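Local coordinates for protein stn1 (Schizosaccharomyces pombe, PDB 3KF6), which helps maintain telomeres as a partner of Ten1, with this N-terminal OB-fold domain belonging to a protein that binds single-stranded telomeric DNA, at residues H27-H32 against F45-I50; I50-Y55 against V116-Q121; A57-Y62 against R93-S98; V67-D72 against V77-F82. One frame throughout, in Å; residues are numbered along the deposited sequence.

Contact 1 of 4, residues H27-H32 against F45-I50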
loop_
_atom_site.group_PDB
_atom_site.type_symbol
_atom_site.label_atom_id
_atom_site.label_comp_id
_atom_site.label_asym_id
_atom_site.label_seq_id
_atom_site.Cartn_x
_atom_site.Cartn_y
_atom_site.Cartn_z
ATOM N N HIS A 27 -1.717 -12.795 -4.901
ATOM C CA HIS A 27 -0.742 -13.491 -5.746
ATOM C C HIS A 27 -0.587 -14.964 -5.381
ATOM O O HIS A 27 0.118 -15.706 -6.069
ATOM C CB HIS A 27 0.624 -12.798 -5.664
ATOM C CG HIS A 27 0.720 -11.550 -6.486
ATOM N ND1 HIS A 27 0.860 -11.572 -7.859
ATOM C CD2 HIS A 27 0.680 -10.243 -6.133
ATOM C CE1 HIS A 27 0.901 -10.333 -8.314
ATOM N NE2 HIS A 27 0.793 -9.506 -7.288
ATOM N N LYS A 28 -1.246 -15.388 -4.307
ATOM C CA LYS A 28 -1.165 -16.780 -3.872
ATOM C C LYS A 28 -2.408 -17.585 -4.228
ATOM O O LYS A 28 -2.469 -18.791 -3.978
ATOM C CB LYS A 28 -0.918 -16.847 -2.363
ATOM C CG LYS A 28 0.476 -16.405 -1.960
ATOM C CD LYS A 28 0.662 -16.451 -0.455
ATOM C CE LYS A 28 2.042 -15.951 -0.062
ATOM N NZ LYS A 28 2.220 -15.890 1.416
ATOM N N ILE A 29 -3.403 -16.921 -4.805
ATOM C CA ILE A 29 -4.628 -17.603 -5.200
ATOM C C ILE A 29 -4.280 -18.590 -6.310
ATOM O O ILE A 29 -3.534 -18.262 -7.231
ATOM C CB ILE A 29 -5.689 -16.609 -5.720
ATOM C CG1 ILE A 29 -6.120 -15.665 -4.594
ATOM C CG2 ILE A 29 -6.904 -17.369 -6.256
ATOM C CD1 ILE A 29 -7.019 -14.531 -5.053
ATOM N N SER A 30 -4.818 -19.801 -6.212
ATOM C CA SER A 30 -4.552 -20.831 -7.209
ATOM C C SER A 30 -5.628 -20.879 -8.288
ATOM O O SER A 30 -6.823 -20.766 -8.002
ATOM C CB SER A 30 -4.441 -22.201 -6.533
ATOM O OG SER A 30 -5.622 -22.519 -5.816
ATOM N N PHE A 31 -5.194 -21.034 -9.532
ATOM C CA PHE A 31 -6.114 -21.122 -10.647
ATOM C C PHE A 31 -5.883 -22.405 -11.413
ATOM O O PHE A 31 -4.816 -23.007 -11.369
ATOM C CB PHE A 31 -5.949 -19.940 -11.608
ATOM C CG PHE A 31 -6.379 -18.628 -11.034
ATOM C CD1 PHE A 31 -5.514 -17.874 -10.250
ATOM C CD2 PHE A 31 -7.659 -18.146 -11.279
ATOM C CE1 PHE A 31 -5.924 -16.651 -9.716
ATOM C CE2 PHE A 31 -8.075 -16.930 -10.751
ATOM C CZ PHE A 31 -7.207 -16.183 -9.970
ATOM N N HIS A 32 -6.919 -22.811 -12.119
ATOM C CA HIS A 32 -6.884 -23.994 -12.947
ATOM C C HIS A 32 -7.608 -23.534 -14.192
ATOM O O HIS A 32 -8.738 -23.926 -14.448
ATOM C CB HIS A 32 -7.596 -25.144 -12.233
ATOM C CG HIS A 32 -6.910 -25.564 -10.962
ATOM N ND1 HIS A 32 -5.633 -26.082 -10.944
ATOM C CD2 HIS A 32 -7.287 -25.459 -9.662
ATOM C CE1 HIS A 32 -5.248 -26.272 -9.694
ATOM N NE2 HIS A 32 -6.232 -25.902 -8.896
ATOM N N PHE A 45 -10.981 -21.989 -0.527
ATOM C CA PHE A 45 -12.194 -21.210 -0.741
ATOM C C PHE A 45 -12.232 -20.601 -2.139
ATOM O O PHE A 45 -11.226 -20.085 -2.625
ATOM C CB PHE A 45 -12.279 -20.096 0.304
ATOM C CG PHE A 45 -12.348 -20.596 1.723
ATOM C CD1 PHE A 45 -11.736 -19.889 2.751
ATOM C CD2 PHE A 45 -13.042 -21.763 2.033
ATOM C CE1 PHE A 45 -11.811 -20.335 4.071
ATOM C CE2 PHE A 45 -13.124 -22.217 3.347
ATOM C CZ PHE A 45 -12.508 -21.502 4.368
ATOM N N PRO A 46 -13.394 -20.663 -2.809
ATOM C CA PRO A 46 -13.523 -20.097 -4.155
ATOM C C PRO A 46 -13.533 -18.570 -4.100
ATOM O O PRO A 46 -14.315 -17.976 -3.360
ATOM C CB PRO A 46 -14.844 -20.679 -4.648
ATOM C CG PRO A 46 -15.640 -20.802 -3.385
ATOM C CD PRO A 46 -14.629 -21.365 -2.415
ATOM N N ILE A 47 -12.664 -17.940 -4.881
ATOM C CA ILE A 47 -12.569 -16.483 -4.888
ATOM C C ILE A 47 -12.668 -15.886 -6.287
ATOM O O ILE A 47 -12.043 -16.374 -7.229
ATOM C CB ILE A 47 -11.230 -16.013 -4.264
ATOM C CG1 ILE A 47 -11.120 -16.501 -2.817
ATOM C CG2 ILE A 47 -11.134 -14.492 -4.313
ATOM C CD1 ILE A 47 -12.161 -15.919 -1.887
ATOM N N ARG A 48 -13.445 -14.814 -6.408
ATOM C CA ARG A 48 -13.619 -14.123 -7.679
ATOM C C ARG A 48 -13.563 -12.611 -7.473
ATOM O O ARG A 48 -12.769 -11.918 -8.112
ATOM C CB ARG A 48 -14.958 -14.516 -8.319
ATOM C CG ARG A 48 -15.252 -13.827 -9.655
ATOM C CD ARG A 48 -16.492 -14.427 -10.317
ATOM N NE ARG A 48 -16.959 -13.661 -11.473
ATOM C CZ ARG A 48 -16.285 -13.512 -12.611
ATOM N NH1 ARG A 48 -15.096 -14.078 -12.766
ATOM N NH2 ARG A 48 -16.805 -12.795 -13.599
ATOM N N TRP A 49 -14.401 -12.105 -6.572
ATOM C CA TRP A 49 -14.447 -10.671 -6.295
ATOM C C TRP A 49 -13.593 -10.326 -5.078
ATOM O O TRP A 49 -13.758 -10.908 -4.003
ATOM C CB TRP A 49 -15.891 -10.225 -6.088
ATOM C CG TRP A 49 -16.722 -10.434 -7.323
ATOM C CD1 TRP A 49 -17.607 -11.450 -7.557
ATOM C CD2 TRP A 49 -16.692 -9.646 -8.518
ATOM N NE1 TRP A 49 -18.131 -11.341 -8.831
ATOM C CE2 TRP A 49 -17.583 -10.241 -9.439
ATOM C CE3 TRP A 49 -15.992 -8.492 -8.901
ATOM C CZ2 TRP A 49 -17.794 -9.720 -10.720
ATOM C CZ3 TRP A 49 -16.202 -7.976 -10.177
ATOM C CH2 TRP A 49 -17.097 -8.591 -11.069
ATOM N N ILE A 50 -12.696 -9.360 -5.264
ATOM C CA ILE A 50 -11.755 -8.949 -4.223
ATOM C C ILE A 50 -11.652 -7.435 -4.059
ATOM O O ILE A 50 -11.931 -6.674 -4.988
ATOM C CB ILE A 50 -10.343 -9.486 -4.562
ATOM C CG1 ILE A 50 -10.387 -11.010 -4.679
ATOM C CG2 ILE A 50 -9.336 -9.058 -3.506
ATOM C CD1 ILE A 50 -9.106 -11.610 -5.192
#
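Ile29 meets Ile47 and Ile50 through methyls alone, and the flat groups stand outside this spot. The Trp49 ring has Arg48 CG over one face, 3.8 Å above the ring plane and offset toward the rim. Arg48 turns from the 27-32 segment, and its NH1 bonds to Tyr38 O. The Phe31 ring leans toward 45-50 but packs on Ile109 and Ser111. The touching is left to Ile29 CD1. Ile29 CG1 sits anti to the carbonyl carbon (chi1 -64°), and a chi2 of 172° then stretches CD1 out to the other segment. It reaches Ile50 CD1 tip to tip at 3.6 Å. Ile50 lies near the start of strand 49-62, the long first strand of the OB-fold barrel. The loop after helix 23-26 is thus laid against the barrel wall. Ile47 belongs to the short strand 45-47, which pairs antiparallel with 40-42. Its CG2 methyl lies 4.2 Å from Ile29 CD1, and the two side chains cross at about a right angle. The other branch of Ile47 is folded away (chi2 -64°). All three isoleucines are buried. Ser30 ties the same loop to Phe41 through both its hydroxyl and its backbone.

Contact 2 of 4, residues I50-Y55 against V116-Q121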
loop_
_atom_site.group_PDB
_atom_site.type_symbol
_atom_site.label_atom_id
_atom_site.label_comp_id
_atom_site.label_asym_id
_atom_site.label_seq_id
_atom_site.Cartn_x
_atom_site.Cartn_y
_atom_site.Cartn_z
ATOM N N ILE A 50 -12.696 -9.360 -5.264
ATOM C CA ILE A 50 -11.755 -8.949 -4.223
ATOM C C ILE A 50 -11.652 -7.435 -4.059
ATOM O O ILE A 50 -11.931 -6.674 -4.988
ATOM C CB ILE A 50 -10.343 -9.486 -4.562
ATOM C CG1 ILE A 50 -10.387 -11.010 -4.679
ATOM C CG2 ILE A 50 -9.336 -9.058 -3.506
ATOM C CD1 ILE A 50 -9.106 -11.610 -5.192
ATOM N N GLN A 51 -11.237 -7.007 -2.868
ATOM C CA GLN A 51 -11.047 -5.590 -2.584
ATOM C C GLN A 51 -9.627 -5.421 -2.042
ATOM O O GLN A 51 -9.191 -6.190 -1.181
ATOM C CB GLN A 51 -12.042 -5.108 -1.527
ATOM C CG GLN A 51 -11.987 -3.603 -1.268
ATOM C CD GLN A 51 -12.631 -3.216 0.052
ATOM O OE1 GLN A 51 -12.118 -3.542 1.123
ATOM N NE2 GLN A 51 -13.765 -2.525 -0.017
ATOM N N ILE A 52 -8.908 -4.429 -2.554
ATOM C CA ILE A 52 -7.557 -4.157 -2.081
ATOM C C ILE A 52 -7.433 -2.673 -1.755
ATOM O O ILE A 52 -8.207 -1.848 -2.255
ATOM C CB ILE A 52 -6.468 -4.575 -3.122
ATOM C CG1 ILE A 52 -6.635 -3.813 -4.442
ATOM C CG2 ILE A 52 -6.552 -6.071 -3.384
ATOM C CD1 ILE A 52 -5.875 -2.520 -4.498
ATOM N N VAL A 53 -6.480 -2.343 -0.888
ATOM C CA VAL A 53 -6.260 -0.960 -0.486
ATOM C C VAL A 53 -4.766 -0.688 -0.400
ATOM O O VAL A 53 -4.036 -1.419 0.274
ATOM C CB VAL A 53 -6.874 -0.664 0.907
ATOM C CG1 VAL A 53 -6.507 0.750 1.336
ATOM C CG2 VAL A 53 -8.388 -0.823 0.870
ATOM N N GLY A 54 -4.312 0.368 -1.065
ATOM C CA GLY A 54 -2.894 0.688 -1.033
ATOM C C GLY A 54 -2.605 1.980 -1.763
ATOM O O GLY A 54 -3.525 2.614 -2.277
ATOM N N TYR A 55 -1.341 2.389 -1.807
ATOM C CA TYR A 55 -1.004 3.632 -2.497
ATOM C C TYR A 55 -0.568 3.334 -3.928
ATOM O O TYR A 55 -0.112 2.232 -4.232
ATOM C CB TYR A 55 0.101 4.407 -1.750
ATOM C CG TYR A 55 1.481 3.784 -1.802
ATOM C CD1 TYR A 55 1.895 2.869 -0.829
ATOM C CD2 TYR A 55 2.360 4.082 -2.845
ATOM C CE1 TYR A 55 3.156 2.256 -0.901
ATOM C CE2 TYR A 55 3.621 3.475 -2.926
ATOM C CZ TYR A 55 4.006 2.563 -1.954
ATOM O OH TYR A 55 5.223 1.927 -2.068
ATOM N N VAL A 116 -1.137 -12.535 -11.968
ATOM C CA VAL A 116 -2.534 -12.178 -11.772
ATOM C C VAL A 116 -2.659 -10.660 -11.733
ATOM O O VAL A 116 -1.719 -9.962 -11.359
ATOM C CB VAL A 116 -3.076 -12.760 -10.444
ATOM C CG1 VAL A 116 -2.311 -12.174 -9.273
ATOM C CG2 VAL A 116 -4.565 -12.468 -10.308
ATOM N N GLU A 117 -3.817 -10.160 -12.141
ATOM C CA GLU A 117 -4.089 -8.729 -12.135
ATOM C C GLU A 117 -5.521 -8.540 -11.672
ATOM O O GLU A 117 -6.285 -9.499 -11.598
ATOM C CB GLU A 117 -3.896 -8.128 -13.532
ATOM C CG GLU A 117 -4.551 -8.918 -14.650
ATOM C CD GLU A 117 -4.446 -8.225 -15.997
ATOM O OE1 GLU A 117 -3.353 -7.714 -16.326
ATOM O OE2 GLU A 117 -5.458 -8.196 -16.729
ATOM N N LEU A 118 -5.882 -7.310 -11.340
ATOM C CA LEU A 118 -7.229 -7.038 -10.872
ATOM C C LEU A 118 -7.952 -6.134 -11.858
ATOM O O LEU A 118 -7.468 -5.048 -12.174
ATOM C CB LEU A 118 -7.163 -6.364 -9.494
ATOM C CG LEU A 118 -8.479 -6.008 -8.802
ATOM C CD1 LEU A 118 -9.214 -7.274 -8.409
ATOM C CD2 LEU A 118 -8.178 -5.164 -7.562
ATOM N N ILE A 119 -9.098 -6.588 -12.360
ATOM C CA ILE A 119 -9.878 -5.774 -13.282
ATOM C C ILE A 119 -10.835 -4.994 -12.397
ATOM O O ILE A 119 -11.735 -5.565 -11.781
ATOM C CB ILE A 119 -10.688 -6.637 -14.273
ATOM C CG1 ILE A 119 -9.766 -7.628 -14.996
ATOM C CG2 ILE A 119 -11.425 -5.727 -15.259
ATOM C CD1 ILE A 119 -8.636 -6.992 -15.783
ATOM N N ALA A 120 -10.631 -3.685 -12.328
ATOM C CA ALA A 120 -11.444 -2.827 -11.476
ATOM C C ALA A 120 -12.896 -2.674 -11.901
ATOM O O ALA A 120 -13.191 -2.498 -13.083
ATOM C CB ALA A 120 -10.800 -1.446 -11.373
ATOM N N GLN A 121 -13.793 -2.743 -10.923
ATOM C CA GLN A 121 -15.219 -2.559 -11.168
ATOM C C GLN A 121 -15.588 -1.202 -10.584
ATOM O O GLN A 121 -16.471 -0.506 -11.087
ATOM C CB GLN A 121 -16.046 -3.659 -10.504
ATOM C CG GLN A 121 -17.545 -3.418 -10.639
ATOM C CD GLN A 121 -18.380 -4.597 -10.195
ATOM O OE1 GLN A 121 -18.458 -5.613 -10.887
ATOM N NE2 GLN A 121 -19.006 -4.474 -9.030
#
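Ile50 faces Leu118 across the interior, their CA atoms 8.3 Å apart. The nearest approach here is loose: Ile50 O lies 4.4 Å from Leu118 CD1. Gln51 points away, and its OE1 bonds to Arg139 NH2. Ile52 comes back to the inside and makes the closer contact, with its CG1 3.7 Å from Leu118 CD2. The two side chains slide past each other in opposite directions. Ile52 CG1 takes the crowded position between the backbone N and the carbonyl carbon (chi1 60°). This branch, not CG2, is the one that meets the leucine. Leu118 is buried and touches Ile52 with one methyl. Further on, Tyr55 packs on Leu82 of the Ten1 chain. The pair bridges the inside of the OB barrel, near the centre of the chain. Strand 102-110 lies between the two strands and pairs antiparallel with both, and its Val105 packs on Leu118. Leu78 of strand 77-83 also packs on Leu118. On the outer side of strand 49-62, helix 130-153 receives Val53.

Contact 3 of 4, residues A57-Y62 against R93-S98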
loop_
_atom_site.group_PDB
_atom_site.type_symbol
_atom_site.label_atom_id
_atom_site.label_comp_id
_atom_site.label_asym_id
_atom_site.label_seq_id
_atom_site.Cartn_x
_atom_site.Cartn_y
_atom_site.Cartn_z
ATOM N N ALA A 57 1.758 3.257 -6.905
ATOM C CA ALA A 57 3.191 3.268 -7.139
ATOM C C ALA A 57 3.499 3.698 -8.562
ATOM O O ALA A 57 4.571 4.240 -8.837
ATOM C CB ALA A 57 3.774 1.885 -6.878
ATOM N N ALA A 58 2.561 3.456 -9.469
ATOM C CA ALA A 58 2.786 3.817 -10.856
ATOM C C ALA A 58 1.509 3.838 -11.671
ATOM O O ALA A 58 0.501 3.238 -11.300
ATOM C CB ALA A 58 3.777 2.848 -11.478
ATOM N N ILE A 59 1.563 4.550 -12.789
ATOM C CA ILE A 59 0.433 4.646 -13.695
ATOM C C ILE A 59 0.972 4.401 -15.099
ATOM O O ILE A 59 1.923 5.051 -15.534
ATOM C CB ILE A 59 -0.220 6.040 -13.637
ATOM C CG1 ILE A 59 -0.675 6.334 -12.206
ATOM C CG2 ILE A 59 -1.405 6.101 -14.596
ATOM C CD1 ILE A 59 -1.164 7.753 -11.991
ATOM N N ASP A 60 0.376 3.440 -15.792
ATOM C CA ASP A 60 0.783 3.115 -17.150
ATOM C C ASP A 60 -0.426 3.190 -18.061
ATOM O O ASP A 60 -1.509 2.727 -17.714
ATOM C CB ASP A 60 1.384 1.712 -17.206
ATOM C CG ASP A 60 2.739 1.635 -16.533
ATOM O OD1 ASP A 60 3.719 2.163 -17.101
ATOM O OD2 ASP A 60 2.824 1.053 -15.432
ATOM N N ILE A 61 -0.241 3.785 -19.232
ATOM C CA ILE A 61 -1.334 3.911 -20.178
ATOM C C ILE A 61 -1.150 2.906 -21.303
ATOM O O ILE A 61 -0.061 2.772 -21.858
ATOM C CB ILE A 61 -1.404 5.340 -20.777
ATOM C CG1 ILE A 61 -1.747 6.357 -19.683
ATOM C CG2 ILE A 61 -2.462 5.395 -21.866
ATOM C CD1 ILE A 61 -0.658 6.570 -18.651
ATOM N N TYR A 62 -2.217 2.180 -21.613
ATOM C CA TYR A 62 -2.191 1.194 -22.680
ATOM C C TYR A 62 -3.308 1.518 -23.653
ATOM O O TYR A 62 -4.069 2.468 -23.453
ATOM C CB TYR A 62 -2.403 -0.220 -22.135
ATOM C CG TYR A 62 -1.236 -0.788 -21.363
ATOM C CD1 TYR A 62 -0.881 -0.279 -20.115
ATOM C CD2 TYR A 62 -0.491 -1.849 -21.878
ATOM C CE1 TYR A 62 0.189 -0.814 -19.397
ATOM C CE2 TYR A 62 0.578 -2.391 -21.170
ATOM C CZ TYR A 62 0.912 -1.871 -19.930
ATOM O OH TYR A 62 1.959 -2.415 -19.223
ATOM N N ARG A 93 -11.244 9.096 -13.816
ATOM C CA ARG A 93 -10.886 9.375 -12.432
ATOM C C ARG A 93 -9.592 8.646 -12.077
ATOM O O ARG A 93 -8.782 9.144 -11.297
ATOM C CB ARG A 93 -11.996 8.907 -11.494
ATOM C CG ARG A 93 -13.304 9.665 -11.623
ATOM C CD ARG A 93 -14.398 8.909 -10.900
ATOM N NE ARG A 93 -13.985 8.541 -9.550
ATOM C CZ ARG A 93 -14.212 7.352 -9.001
ATOM N NH1 ARG A 93 -14.851 6.412 -9.687
ATOM N NH2 ARG A 93 -13.796 7.103 -7.768
ATOM N N ALA A 94 -9.411 7.462 -12.654
ATOM C CA ALA A 94 -8.223 6.657 -12.394
ATOM C C ALA A 94 -6.929 7.345 -12.810
ATOM O O ALA A 94 -5.973 7.378 -12.040
ATOM C CB ALA A 94 -8.341 5.307 -13.095
ATOM N N ILE A 95 -6.880 7.886 -14.026
ATOM C CA ILE A 95 -5.663 8.557 -14.462
ATOM C C ILE A 95 -5.569 9.987 -13.946
ATOM O O ILE A 95 -4.623 10.700 -14.264
ATOM C CB ILE A 95 -5.504 8.556 -16.001
ATOM C CG1 ILE A 95 -6.809 8.983 -16.675
ATOM C CG2 ILE A 95 -5.047 7.181 -16.467
ATOM C CD1 ILE A 95 -6.693 9.118 -18.184
ATOM N N SER A 96 -6.550 10.403 -13.152
ATOM C CA SER A 96 -6.525 11.738 -12.565
ATOM C C SER A 96 -5.762 11.608 -11.245
ATOM O O SER A 96 -5.418 12.602 -10.605
ATOM C CB SER A 96 -7.945 12.257 -12.305
ATOM O OG SER A 96 -8.527 11.659 -11.159
ATOM N N MET A 97 -5.497 10.364 -10.855
ATOM C CA MET A 97 -4.765 10.072 -9.626
ATOM C C MET A 97 -3.273 10.354 -9.802
ATOM O O MET A 97 -2.774 10.455 -10.922
ATOM C CB MET A 97 -4.955 8.600 -9.237
ATOM C CG MET A 97 -6.378 8.210 -8.850
ATOM S SD MET A 97 -6.916 8.882 -7.259
ATOM C CE MET A 97 -7.855 10.316 -7.789
ATOM N N SER A 98 -2.563 10.473 -8.686
ATOM C CA SER A 98 -1.127 10.728 -8.719
ATOM C C SER A 98 -0.439 9.682 -7.857
ATOM O O SER A 98 -1.037 9.158 -6.918
ATOM C CB SER A 98 -0.808 12.111 -8.142
ATOM O OG SER A 98 -1.479 13.138 -8.847
#
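Ile59 and Ile95 meet by apolar packing, with Ile59 CG2 4.2 Å from Ile95 CG2. This is a light contact near the surface of the barrel. Ile59 CD1 also lies 4.4 Å from Ser98 CA, so the side chain spans from Ile95 to the far end of the 93-98 segment.

A second kind of contact is a methyl against a carbonyl oxygen. Ile59 CD1 comes to 3.3 Å from Met97 O. The extended chi2 of 172° carries CD1 there. It is a close van der Waals approach of a methyl to an oxygen, not a hydrogen bond.

Hydrogen bonds are absent between the two segments, but 93-98 has its own. Ser96 OG donates to Arg93 O at a short 2.5 Å, tilted 27° from the carbonyl plane. Ser96 N makes a weak bond to the same oxygen. Met97 N bonds to Ala94 O at 3.2 Å in a type I turn from Ala94 to Met97. Helix 88-94 ends into this turn, and in an OB fold it is the helix that links the third and fourth strands. Strand 49-62 is bonded instead to strand 65-71, where Ala57 and Ala58 both face Thr69 in a classic beta bulge.

The turn therefore holds its own shape by polar bonds. Strand 49-62 adds only carbon to the meeting, so the fit probably depends more on shape than on directed bonds.

Contact 4 of 4, residues V67-D72 against V77-F82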
loop_
_atom_site.group_PDB
_atom_site.type_symbol
_atom_site.label_atom_id
_atom_site.label_comp_id
_atom_site.label_asym_id
_atom_site.label_seq_id
_atom_site.Cartn_x
_atom_site.Cartn_y
_atom_site.Cartn_z
ATOM N N VAL A 67 -3.614 1.339 -16.321
ATOM C CA VAL A 67 -3.204 0.403 -15.279
ATOM C C VAL A 67 -2.518 1.101 -14.114
ATOM O O VAL A 67 -1.527 1.810 -14.296
ATOM C CB VAL A 67 -2.235 -0.667 -15.843
ATOM C CG1 VAL A 67 -1.863 -1.667 -14.754
ATOM C CG2 VAL A 67 -2.880 -1.385 -17.020
ATOM N N LEU A 68 -3.058 0.899 -12.917
ATOM C CA LEU A 68 -2.484 1.483 -11.716
ATOM C C LEU A 68 -1.780 0.379 -10.933
ATOM O O LEU A 68 -2.381 -0.652 -10.633
ATOM C CB LEU A 68 -3.579 2.090 -10.828
ATOM C CG LEU A 68 -4.320 3.342 -11.295
ATOM C CD1 LEU A 68 -5.296 3.781 -10.216
ATOM C CD2 LEU A 68 -3.329 4.444 -11.588
ATOM N N THR A 69 -0.506 0.582 -10.616
ATOM C CA THR A 69 0.213 -0.405 -9.825
ATOM C C THR A 69 0.027 0.057 -8.383
ATOM O O THR A 69 0.358 1.197 -8.044
ATOM C CB THR A 69 1.712 -0.446 -10.173
ATOM O OG1 THR A 69 1.871 -0.863 -11.537
ATOM C CG2 THR A 69 2.436 -1.441 -9.273
ATOM N N VAL A 70 -0.507 -0.827 -7.543
ATOM C CA VAL A 70 -0.787 -0.492 -6.147
ATOM C C VAL A 70 0.061 -1.305 -5.181
ATOM O O VAL A 70 0.279 -2.499 -5.387
ATOM C CB VAL A 70 -2.285 -0.726 -5.842
ATOM C CG1 VAL A 70 -2.602 -0.370 -4.388
ATOM C CG2 VAL A 70 -3.138 0.117 -6.797
ATOM N N ASP A 71 0.531 -0.646 -4.122
ATOM C CA ASP A 71 1.361 -1.288 -3.109
ATOM C C ASP A 71 0.693 -1.169 -1.744
ATOM O O ASP A 71 0.383 -0.065 -1.309
ATOM C CB ASP A 71 2.734 -0.604 -3.062
ATOM C CG ASP A 71 3.689 -1.261 -2.081
ATOM O OD1 ASP A 71 3.402 -2.389 -1.639
ATOM O OD2 ASP A 71 4.740 -0.656 -1.766
ATOM N N ASP A 72 0.457 -2.296 -1.079
ATOM C CA ASP A 72 -0.129 -2.258 0.259
ATOM C C ASP A 72 0.902 -2.700 1.309
ATOM O O ASP A 72 0.552 -2.999 2.451
ATOM C CB ASP A 72 -1.388 -3.133 0.330
ATOM C CG ASP A 72 -1.094 -4.599 0.130
ATOM O OD1 ASP A 72 0.075 -4.936 -0.148
ATOM O OD2 ASP A 72 -2.039 -5.418 0.246
ATOM N N VAL A 77 3.243 -6.059 -5.251
ATOM C CA VAL A 77 2.378 -4.990 -5.750
ATOM C C VAL A 77 1.387 -5.644 -6.709
ATOM O O VAL A 77 1.595 -6.774 -7.155
ATOM C CB VAL A 77 3.149 -3.872 -6.496
ATOM C CG1 VAL A 77 4.151 -3.212 -5.555
ATOM C CG2 VAL A 77 3.843 -4.438 -7.735
ATOM N N LEU A 78 0.311 -4.935 -7.025
ATOM C CA LEU A 78 -0.706 -5.480 -7.909
ATOM C C LEU A 78 -1.083 -4.516 -9.026
ATOM O O LEU A 78 -1.297 -3.330 -8.789
ATOM C CB LEU A 78 -1.958 -5.818 -7.092
ATOM C CG LEU A 78 -3.130 -6.480 -7.826
ATOM C CD1 LEU A 78 -2.729 -7.872 -8.282
ATOM C CD2 LEU A 78 -4.340 -6.555 -6.897
ATOM N N ARG A 79 -1.163 -5.036 -10.248
ATOM C CA ARG A 79 -1.563 -4.222 -11.384
ATOM C C ARG A 79 -3.087 -4.199 -11.387
ATOM O O ARG A 79 -3.727 -5.252 -11.393
ATOM C CB ARG A 79 -1.046 -4.831 -12.691
ATOM C CG ARG A 79 0.370 -4.416 -13.063
ATOM C CD ARG A 79 0.816 -5.154 -14.327
ATOM N NE ARG A 79 1.990 -4.556 -14.959
ATOM C CZ ARG A 79 1.965 -3.463 -15.718
ATOM N NH1 ARG A 79 0.822 -2.831 -15.950
ATOM N NH2 ARG A 79 3.087 -3.006 -16.257
ATOM N N VAL A 80 -3.657 -2.998 -11.358
ATOM C CA VAL A 80 -5.106 -2.813 -11.358
ATOM C C VAL A 80 -5.494 -2.236 -12.715
ATOM O O VAL A 80 -5.088 -1.131 -13.071
ATOM C CB VAL A 80 -5.534 -1.847 -10.230
ATOM C CG1 VAL A 80 -7.046 -1.614 -10.267
ATOM C CG2 VAL A 80 -5.119 -2.427 -8.889
ATOM N N VAL A 81 -6.290 -2.999 -13.459
ATOM C CA VAL A 81 -6.703 -2.621 -14.802
ATOM C C VAL A 81 -8.063 -1.948 -14.927
ATOM O O VAL A 81 -9.070 -2.452 -14.426
ATOM C CB VAL A 81 -6.709 -3.863 -15.712
ATOM C CG1 VAL A 81 -7.075 -3.473 -17.130
ATOM C CG2 VAL A 81 -5.357 -4.543 -15.659
ATOM N N PHE A 82 -8.074 -0.811 -15.612
ATOM C CA PHE A 82 -9.298 -0.060 -15.873
ATOM C C PHE A 82 -9.583 -0.106 -17.372
ATOM O O PHE A 82 -8.931 0.590 -18.150
ATOM C CB PHE A 82 -9.147 1.398 -15.437
ATOM C CG PHE A 82 -9.047 1.574 -13.955
ATOM C CD1 PHE A 82 -7.832 1.414 -13.303
ATOM C CD2 PHE A 82 -10.187 1.854 -13.201
ATOM C CE1 PHE A 82 -7.750 1.526 -11.917
ATOM C CE2 PHE A 82 -10.116 1.968 -11.819
ATOM C CZ PHE A 82 -8.892 1.803 -11.176
#
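Val67 and Arg79 cross obliquely on one face of the antiparallel hairpin formed by strands 65-71 and 77-83, the second and third strands of the OB barrel. Val67 CG1 comes to the edge of the guanidinium, near its plane, 3.2 Å from Arg79 NH1. Arg79 runs extended from CG to NE, which brings its end beside Val67 and Tyr62; the side chain also touches Glu115. A serine in place of Arg79 would probably leave Val67 CG1 and Tyr62 without the guanidinium beside them and open a gap. Further along this face, Thr69 CG2 lies 3.7 Å from Val77 CG2. Asp71 packs its CB on Val77, but its carboxylate is held by Ser6 and Ala7 of the Ten1 chain.

The other face is hydrophobic and buried. Val70 CG2 and Val80 CG2 meet at 3.8 Å. Leu68 CD1 approaches the Phe82 ring obliquely, 3.7 Å from CE1. Two pairs of backbone bonds join the strands. The straightest runs from Val70 N to Leu78 O, 2.9 Å, with an N-H...O angle of 169°.

Contacts 1, 2 and 4 are buried, while contact 3 lies at the surface. Contacts 1 to 3 all use strand 49-62. Contact 1 joins its start to an N-terminal loop, contact 2 crosses the barrel interior, and contact 3 meets the end of helix 88-94. Contact 4 pairs the next two strands and is nested within the loops closed by contacts 2 and 3. It alone has backbone hydrogen bonds across its segments; contacts 1 and 2 rest mainly on aliphatic packing, and contact 3 adds a methyl against a carbonyl oxygen. His27 NE2 to Val77 O also joins contacts 1 and 4. Contact 4 reaches Ten1 through polar atoms, whereas contacts 2 and 3 reach it by packing.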